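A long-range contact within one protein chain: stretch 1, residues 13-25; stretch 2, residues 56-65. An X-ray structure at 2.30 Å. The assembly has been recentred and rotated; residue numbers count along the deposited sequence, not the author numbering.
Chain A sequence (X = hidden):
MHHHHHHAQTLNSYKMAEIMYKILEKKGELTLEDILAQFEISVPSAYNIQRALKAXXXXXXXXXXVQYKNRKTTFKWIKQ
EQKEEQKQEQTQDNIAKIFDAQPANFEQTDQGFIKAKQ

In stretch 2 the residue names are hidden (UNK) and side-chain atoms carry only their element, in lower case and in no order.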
ATOM      1  N   SER A  13      -3.665  10.518   4.502  1.00 23.79           N
ATOM      2  CA  SER A  13      -3.569   9.135   4.012  1.00 23.62           C
ATOM      3  C   SER A  13      -2.698   9.009   2.769  1.00 23.38           C
ATOM      4  O   SER A  13      -1.985   8.012   2.600  1.00 23.21           O
ATOM      5  CB  SER A  13      -4.958   8.577   3.699  1.00 23.63           C
ATOM      6  OG  SER A  13      -5.702   8.366   4.885  1.00 24.50           O
ATOM      7  N   TYR A  14      -2.763  10.018   1.902  1.00 23.05           N
ATOM      8  CA  TYR A  14      -1.993  10.014   0.666  1.00 22.97           C
ATOM      9  C   TYR A  14      -0.491  10.135   0.923  1.00 22.61           C
ATOM     10  O   TYR A  14       0.292   9.384   0.342  1.00 22.24           O
ATOM     11  CB  TYR A  14      -2.462  11.122  -0.276  1.00 23.00           C
ATOM     12  CG  TYR A  14      -1.903  10.972  -1.668  1.00 23.35           C
ATOM     13  CD1 TYR A  14      -2.508  10.124  -2.595  1.00 23.47           C
ATOM     14  CD2 TYR A  14      -0.758  11.666  -2.059  1.00 23.75           C
ATOM     15  CE1 TYR A  14      -1.992   9.976  -3.874  1.00 23.43           C
ATOM     16  CE2 TYR A  14      -0.233  11.525  -3.338  1.00 23.42           C
ATOM     17  CZ  TYR A  14      -0.855  10.681  -4.240  1.00 23.49           C
ATOM     18  OH  TYR A  14      -0.335  10.545  -5.508  1.00 23.67           O
ATOM     19  N   LYS A  15      -0.097  11.074   1.782  1.00 22.44           N
ATOM     20  CA  LYS A  15       1.312  11.223   2.164  1.00 22.65           C
ATOM     21  C   LYS A  15       1.872   9.942   2.790  1.00 22.72           C
ATOM     22  O   LYS A  15       3.030   9.585   2.552  1.00 22.67           O
ATOM     23  CB  LYS A  15       1.500  12.383   3.140  1.00 22.58           C
ATOM     24  CG  LYS A  15       1.328  13.759   2.528  1.00 22.60           C
ATOM     25  CD  LYS A  15       1.531  14.833   3.589  1.00 22.85           C
ATOM     26  CE  LYS A  15       1.329  16.240   3.048  1.00 22.71           C
ATOM     27  NZ  LYS A  15       1.453  17.248   4.138  1.00 22.80           N
HETATM   28  N   MSE A  16       1.043   9.251   3.574  1.00 22.70           N
HETATM   29  CA  MSE A  16       1.436   7.989   4.205  1.00 22.78           C
HETATM   30  C   MSE A  16       1.612   6.901   3.159  1.00 22.34           C
HETATM   31  O   MSE A  16       2.508   6.062   3.268  1.00 21.84           O
HETATM   32  CB  MSE A  16       0.371   7.506   5.199  1.00 23.33           C
HETATM   33  CG  MSE A  16      -0.146   8.538   6.179  1.00 25.41           C
HETATM   34 SE   MSE A  16       0.997   8.808   7.691  1.00 30.54          SE
HETATM   35  CE  MSE A  16       2.419   9.850   6.816  1.00 30.45           C
ATOM     36  N   ALA A  17       0.723   6.906   2.166  1.00 22.15           N
ATOM     37  CA  ALA A  17       0.752   5.919   1.090  1.00 21.98           C
ATOM     38  C   ALA A  17       1.984   6.082   0.211  1.00 21.85           C
ATOM     39  O   ALA A  17       2.523   5.090  -0.281  1.00 21.95           O
ATOM     40  CB  ALA A  17      -0.508   6.009   0.252  1.00 22.05           C
ATOM     41  N   GLU A  18       2.425   7.327   0.015  1.00 21.61           N
ATOM     42  CA  GLU A  18       3.666   7.606  -0.719  1.00 21.47           C
ATOM     43  C   GLU A  18       4.860   6.970  -0.013  1.00 21.04           C
ATOM     44  O   GLU A  18       5.773   6.465  -0.663  1.00 20.81           O
ATOM     45  CB  GLU A  18       3.896   9.118  -0.885  1.00 21.31           C
ATOM     46  CG  GLU A  18       2.964   9.783  -1.899  1.00 21.98           C
ATOM     47  CD  GLU A  18       3.169  11.293  -2.005  1.00 22.46           C
ATOM     48  OE1 GLU A  18       3.230  11.974  -0.956  1.00 24.72           O
ATOM     49  OE2 GLU A  18       3.256  11.807  -3.143  1.00 24.00           O
ATOM     50  N   ILE A  19       4.847   6.990   1.318  1.00 20.76           N
ATOM     51  CA  ILE A  19       5.904   6.338   2.097  1.00 20.53           C
ATOM     52  C   ILE A  19       5.874   4.836   1.815  1.00 20.25           C
ATOM     53  O   ILE A  19       6.912   4.230   1.543  1.00 20.17           O
ATOM     54  CB  ILE A  19       5.773   6.613   3.614  1.00 20.39           C
ATOM     55  CG1 ILE A  19       5.903   8.116   3.892  1.00 20.19           C
ATOM     56  CG2 ILE A  19       6.838   5.850   4.409  1.00 20.60           C
ATOM     57  CD1 ILE A  19       5.632   8.501   5.328  1.00 20.24           C
HETATM   58  N   MSE A  20       4.680   4.252   1.847  1.00 20.09           N
HETATM   59  CA  MSE A  20       4.530   2.823   1.594  1.00 20.22           C
HETATM   60  C   MSE A  20       4.919   2.452   0.163  1.00 20.12           C
HETATM   61  O   MSE A  20       5.444   1.371  -0.065  1.00 20.07           O
HETATM   62  CB  MSE A  20       3.095   2.364   1.862  1.00 20.30           C
HETATM   63  CG  MSE A  20       2.613   2.502   3.304  1.00 21.10           C
HETATM   64 SE   MSE A  20       3.778   1.716   4.685  1.00 21.23          SE
HETATM   65  CE  MSE A  20       5.021   3.150   4.756  1.00 24.23           C
ATOM     66  N   TYR A  21       4.668   3.345  -0.789  1.00 20.04           N
ATOM     67  CA  TYR A  21       4.934   3.054  -2.197  1.00 19.96           C
ATOM     68  C   TYR A  21       6.426   2.835  -2.454  1.00 19.99           C
ATOM     69  O   TYR A  21       6.804   1.928  -3.203  1.00 20.04           O
ATOM     70  CB  TYR A  21       4.408   4.174  -3.095  1.00 19.71           C
ATOM     71  CG  TYR A  21       4.418   3.826  -4.568  1.00 19.63           C
ATOM     72  CD1 TYR A  21       3.528   2.885  -5.080  1.00 19.54           C
ATOM     73  CD2 TYR A  21       5.306   4.438  -5.448  1.00 19.17           C
ATOM     74  CE1 TYR A  21       3.519   2.554  -6.420  1.00 19.08           C
ATOM     75  CE2 TYR A  21       5.304   4.118  -6.801  1.00 19.31           C
ATOM     76  CZ  TYR A  21       4.401   3.171  -7.278  1.00 19.26           C
ATOM     77  OH  TYR A  21       4.372   2.831  -8.608  1.00 19.04           O
ATOM     78  N   LYS A  22       7.274   3.648  -1.835  1.00 19.78           N
ATOM     79  CA  LYS A  22       8.710   3.436  -1.976  1.00 20.14           C
ATOM     80  C   LYS A  22       9.228   2.269  -1.129  1.00 19.89           C
ATOM     81  O   LYS A  22      10.244   1.668  -1.470  1.00 19.96           O
ATOM     82  CB  LYS A  22       9.509   4.721  -1.750  1.00 20.11           C
ATOM     83  CG  LYS A  22       9.453   5.318  -0.392  1.00 20.64           C
ATOM     84  CD  LYS A  22      10.287   6.587  -0.402  1.00 21.18           C
ATOM     85  CE  LYS A  22      10.229   7.283   0.932  1.00 22.40           C
ATOM     86  NZ  LYS A  22      11.069   8.520   0.973  1.00 22.20           N
ATOM     87  N   ILE A  23       8.517   1.928  -0.058  1.00 19.92           N
ATOM     88  CA  ILE A  23       8.794   0.687   0.671  1.00 20.04           C
ATOM     89  C   ILE A  23       8.430  -0.540  -0.188  1.00 20.17           C
ATOM     90  O   ILE A  23       9.097  -1.578  -0.117  1.00 20.15           O
ATOM     91  CB  ILE A  23       8.079   0.667   2.047  1.00 19.92           C
ATOM     92  CG1 ILE A  23       8.727   1.713   2.961  1.00 19.86           C
ATOM     93  CG2 ILE A  23       8.145  -0.729   2.686  1.00 20.01           C
ATOM     94  CD1 ILE A  23       8.158   1.786   4.364  1.00 20.10           C
ATOM     95  N   LEU A  24       7.388  -0.403  -1.010  1.00 20.29           N
ATOM     96  CA  LEU A  24       6.969  -1.452  -1.945  1.00 20.38           C
ATOM     97  C   LEU A  24       8.068  -1.766  -2.966  1.00 20.50           C
ATOM     98  O   LEU A  24       8.315  -2.929  -3.300  1.00 20.52           O
ATOM     99  CB  LEU A  24       5.705  -1.012  -2.701  1.00 20.43           C
ATOM    100  CG  LEU A  24       4.689  -2.049  -3.208  1.00 20.24           C
ATOM    101  CD1 LEU A  24       3.996  -1.507  -4.458  1.00 19.80           C
ATOM    102  CD2 LEU A  24       5.273  -3.414  -3.485  1.00 19.67           C
ATOM    103  N   GLU A  25       8.701  -0.710  -3.472  1.00 20.67           N
ATOM    104  CA  GLU A  25       9.783  -0.820  -4.451  1.00 20.72           C
ATOM    105  C   GLU A  25      10.983  -1.564  -3.869  1.00 20.81           C
ATOM    106  O   GLU A  25      11.625  -2.353  -4.565  1.00 21.14           O
ATOM    107  CB  GLU A  25      10.196   0.581  -4.919  1.00 20.66           C
ATOM    108  CG  GLU A  25      11.331   0.624  -5.937  1.00 20.71           C
ATOM    109  CD  GLU A  25      11.517   2.008  -6.546  1.00 20.91           C
ATOM    110  OE1 GLU A  25      11.067   3.000  -5.931  1.00 20.89           O
ATOM    111  OE2 GLU A  25      12.119   2.106  -7.643  1.00 21.72           O
ATOM    112  N   UNK A  56      -2.422   5.354  -5.866  1.00 24.99           N
ATOM    113  CA  UNK A  56      -1.065   5.619  -6.374  1.00 25.06           C
ATOM    114  C   UNK A  56      -0.607   4.530  -7.352  1.00 25.16           C
ATOM    115  O   UNK A  56      -0.035   4.837  -8.399  1.00 24.97           O
ATOM    116  c   UNK A  56       0.472   7.049  -3.079  1.00 24.93           C
ATOM    117  c   UNK A  56      -0.024   5.747  -5.230  1.00 24.88           C
ATOM    118  c   UNK A  56       1.401   5.823  -5.798  1.00 25.01           C
ATOM    119  c   UNK A  56      -0.310   6.991  -4.385  1.00 24.74           C
ATOM    120  N   UNK A  57      -0.858   3.268  -7.008  1.00 25.39           N
ATOM    121  CA  UNK A  57      -0.500   2.145  -7.885  1.00 25.67           C
ATOM    122  C   UNK A  57      -1.205   2.200  -9.241  1.00 25.61           C
ATOM    123  O   UNK A  57      -0.606   1.895 -10.274  1.00 25.30           O
ATOM    124  c   UNK A  57      -0.797   0.812  -7.203  1.00 25.69           C
ATOM    125  s   UNK A  57       0.500   0.328  -6.059  1.00 27.55           S
ATOM    126  N   UNK A  58      -2.476   2.589  -9.228  1.00 25.83           N
ATOM    127  CA  UNK A  58      -3.265   2.715 -10.451  1.00 26.26           C
ATOM    128  C   UNK A  58      -2.758   3.840 -11.359  1.00 26.50           C
ATOM    129  O   UNK A  58      -2.988   3.804 -12.568  1.00 26.97           O
ATOM    130  c   UNK A  58      -5.392   1.590  -9.603  1.00 26.61           C
ATOM    131  c   UNK A  58      -4.754   2.891 -10.114  1.00 26.15           C
ATOM    132  o   UNK A  58      -6.994   2.784  -8.271  1.00 28.41           O
ATOM    133  c   UNK A  58      -6.766   1.773  -8.973  1.00 26.92           C
ATOM    134  o   UNK A  58      -7.620   0.881  -9.163  1.00 27.58           O
ATOM    135  N   UNK A  59      -2.053   4.820 -10.789  1.00 26.62           N
ATOM    136  CA  UNK A  59      -1.395   5.860 -11.589  1.00 26.66           C
ATOM    137  C   UNK A  59      -0.122   5.363 -12.278  1.00 26.78           C
ATOM    138  O   UNK A  59       0.371   6.008 -13.210  1.00 26.82           O
ATOM    139  n   UNK A  59      -2.255  11.051  -7.387  1.00 27.60           N
ATOM    140  c   UNK A  59      -1.999   8.791  -9.125  1.00 27.00           C
ATOM    141  c   UNK A  59      -1.072   7.084 -10.729  1.00 26.55           C
ATOM    142  n   UNK A  59      -4.508  10.655  -7.183  1.00 27.93           N
ATOM    143  c   UNK A  59      -3.325  10.322  -7.687  1.00 27.54           C
ATOM    144  c   UNK A  59      -2.307   7.777 -10.212  1.00 26.63           C
ATOM    145  n   UNK A  59      -3.232   9.268  -8.496  1.00 27.34           N
ATOM    146  N   UNK A  60       0.411   4.231 -11.815  1.00 26.88           N
ATOM    147  CA  UNK A  60       1.644   3.660 -12.361  1.00 26.89           C
ATOM    148  C   UNK A  60       1.491   2.157 -12.593  1.00 26.97           C
ATOM    149  O   UNK A  60       2.146   1.349 -11.930  1.00 27.09           O
ATOM    150  c   UNK A  60       3.000   5.369 -11.081  1.00 26.64           C
ATOM    151  c   UNK A  60       3.492   6.387 -11.825  1.00 26.87           C
ATOM    152  n   UNK A  60       2.655   5.915  -9.864  1.00 26.78           N
ATOM    153  n   UNK A  60       3.445   7.518 -11.046  1.00 26.68           N
ATOM    154  c   UNK A  60       2.937   7.206  -9.868  1.00 26.89           C
ATOM    155  c   UNK A  60       2.802   3.923 -11.402  1.00 26.87           C
ATOM    156  N   UNK A  61       0.628   1.774 -13.547  1.00 27.03           N
ATOM    157  CA  UNK A  61       0.347   0.350 -13.765  1.00 27.11           C
ATOM    158  C   UNK A  61       1.533  -0.432 -14.345  1.00 27.09           C
ATOM    159  O   UNK A  61       1.543  -1.666 -14.286  1.00 26.91           O
ATOM    160  c   UNK A  61      -0.113   2.634 -14.489  1.00 26.94           C
ATOM    161  c   UNK A  61      -0.827   0.373 -14.749  1.00 27.10           C
ATOM    162  c   UNK A  61      -0.691   1.667 -15.469  1.00 26.92           C
ATOM    163  N   UNK A  62       2.509   0.285 -14.903  1.00 27.09           N
ATOM    164  CA  UNK A  62       3.758  -0.327 -15.376  1.00 27.30           C
ATOM    165  C   UNK A  62       4.755  -0.646 -14.250  1.00 27.14           C
ATOM    166  O   UNK A  62       5.721  -1.375 -14.477  1.00 27.09           O
ATOM    167  o   UNK A  62       5.951   2.373 -16.087  1.00 28.99           O
ATOM    168  c   UNK A  62       4.797   1.941 -15.882  1.00 27.99           C
ATOM    169  o   UNK A  62       3.925   2.588 -15.257  1.00 29.16           O
ATOM    170  c   UNK A  62       4.433   0.569 -16.425  1.00 27.39           C
ATOM    171  N   UNK A  63       4.527  -0.091 -13.057  1.00 27.31           N
ATOM    172  CA  UNK A  63       5.402  -0.308 -11.890  1.00 27.36           C
ATOM    173  C   UNK A  63       4.750  -1.172 -10.818  1.00 27.61           C
ATOM    174  O   UNK A  63       5.404  -2.015 -10.207  1.00 27.47           O
ATOM    175  o   UNK A  63       7.676   4.075 -11.932  1.00 28.11           O
ATOM    176  c   UNK A  63       5.765   1.027 -11.235  1.00 27.33           C
ATOM    177  c   UNK A  63       6.840   3.311 -11.407  1.00 27.18           C
ATOM    178  o   UNK A  63       6.287   3.569 -10.316  1.00 26.26           O
ATOM    179  c   UNK A  63       6.488   2.016 -12.129  1.00 27.33           C
ATOM    180  N   UNK A  64       3.470  -0.920 -10.565  1.00 28.14           N
ATOM    181  CA  UNK A  64       2.756  -1.538  -9.460  1.00 28.34           C
ATOM    182  C   UNK A  64       1.573  -2.360  -9.961  1.00 28.55           C
ATOM    183  O   UNK A  64       0.936  -2.026 -10.965  1.00 28.57           O
ATOM    184  s   UNK A  64       1.438  -1.206  -7.023  1.00 29.14           S
ATOM    185  c   UNK A  64       2.254  -0.473  -8.476  1.00 28.19           C
ATOM    186  N   UNK A  65       1.283  -3.432  -9.236  1.00 28.83           N
ATOM    187  CA  UNK A  65       0.165  -4.305  -9.547  1.00 29.13           C
ATOM    188  C   UNK A  65      -0.595  -4.604  -8.263  1.00 29.18           C
ATOM    189  O   UNK A  65      -0.017  -5.100  -7.290  1.00 29.04           O
ATOM    190  c   UNK A  65       0.681  -5.603 -10.157  1.00 29.20           C
ATOM    191  o   UNK A  65       1.162  -8.250 -10.737  1.00 30.63           O
ATOM    192  c   UNK A  65       0.120  -7.801 -11.259  1.00 29.69           C
ATOM    193  c   UNK A  65      -0.396  -6.451 -10.806  1.00 29.64           C
ATOM    194  o   UNK A  65      -0.523  -8.418 -12.134  1.00 31.00           O
TER

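Position 56 carries four side-chain carbons and no heteroatom. The chain forks at its first carbon, into a single methyl and an arm two carbons long. The methyl lies 3.7 Å from Y21 CD1, the first carbon of the longer arm 3.5 Å from Y14 CE1, and the terminal carbon 3.6 Å from A17 CB. The pattern is that of isoleucine, and the residue is I56, with chi1 -66° (m) and chi2 168° (t). Its CG2 stands 3.8 Å from the centroid of the Y21 ring and 15° off the ring normal; its CD1 stands 4.2 Å from the centroid of the Y14 ring, 23° off the normal. Both are CH-pi contacts over a ring face.

Position 57 has one carbon followed by one sulfur, and its sulfur is 3.8 Å from Y21 CE1. A further sulfur, at position 64, lies 2.0 Å away, a disulfide bond length, so the residue is C57. Its SG sits 86° off the Y21 ring normal, at the edge of the ring.

Position 58 has an unbranched run of three carbons, the third carrying two oxygens. It touches nothing on stretch 1. It is E58.

Position 59 has three carbons, a nitrogen, then a carbon bearing two more nitrogens: a guanidinium. One terminal nitrogen lies 2.7 Å from Y14 OH, and Y14 CE1 lies over one face of the group. The residue is R59. The close nitrogen is NH1, but the angle is poor and the pair is not a hydrogen bond.

Position 60 shows one carbon leading into a five-membered ring of three carbons and two nitrogens. Its CB is 3.4 Å from Y21 OH, and its ring is oblique to that of Y21, with planes at 35° and centroids 5.8 Å apart. The ring identifies H60. H60 ND1 donates a weak hydrogen bond to I56 O at 3.2 Å, within the stretch.

Position 61 has three carbons closing a ring onto the backbone nitrogen, and its CB points away from stretch 1. The closed ring is the mark of P61.

Position 62 has two carbons, the second carrying two oxygens, and makes no contact with the helix. This is D62.

Position 63 has three carbons ending in two oxygens, one of them 2.7 Å from Y21 OH. It is E63, and Y21 OH donates a hydrogen bond to its OE1; OE2 is bonded elsewhere in the structure.

Position 64 is again one carbon and one sulfur. Its sulfur lies 3.6 Å from L24 CD1, and its CB 3.9 Å from Y21 CE1. As the other half of the disulfide, it is C64.

Position 65 has three carbons and a terminal pair of oxygens, and its CB points away from stretch 1. It is E65.

The contact buries 442 Å² and works as a knob in a hole: I56 sits among Y14, A17, E18 and Y21. Y21 extends this packing, with I56 over one face, C57 and C64 at its edge, and its hydroxyl bonded to E63. L24 packs against the disulfide that joins helix to strand.

Stretch 2 (56-65) ICERHPDECE
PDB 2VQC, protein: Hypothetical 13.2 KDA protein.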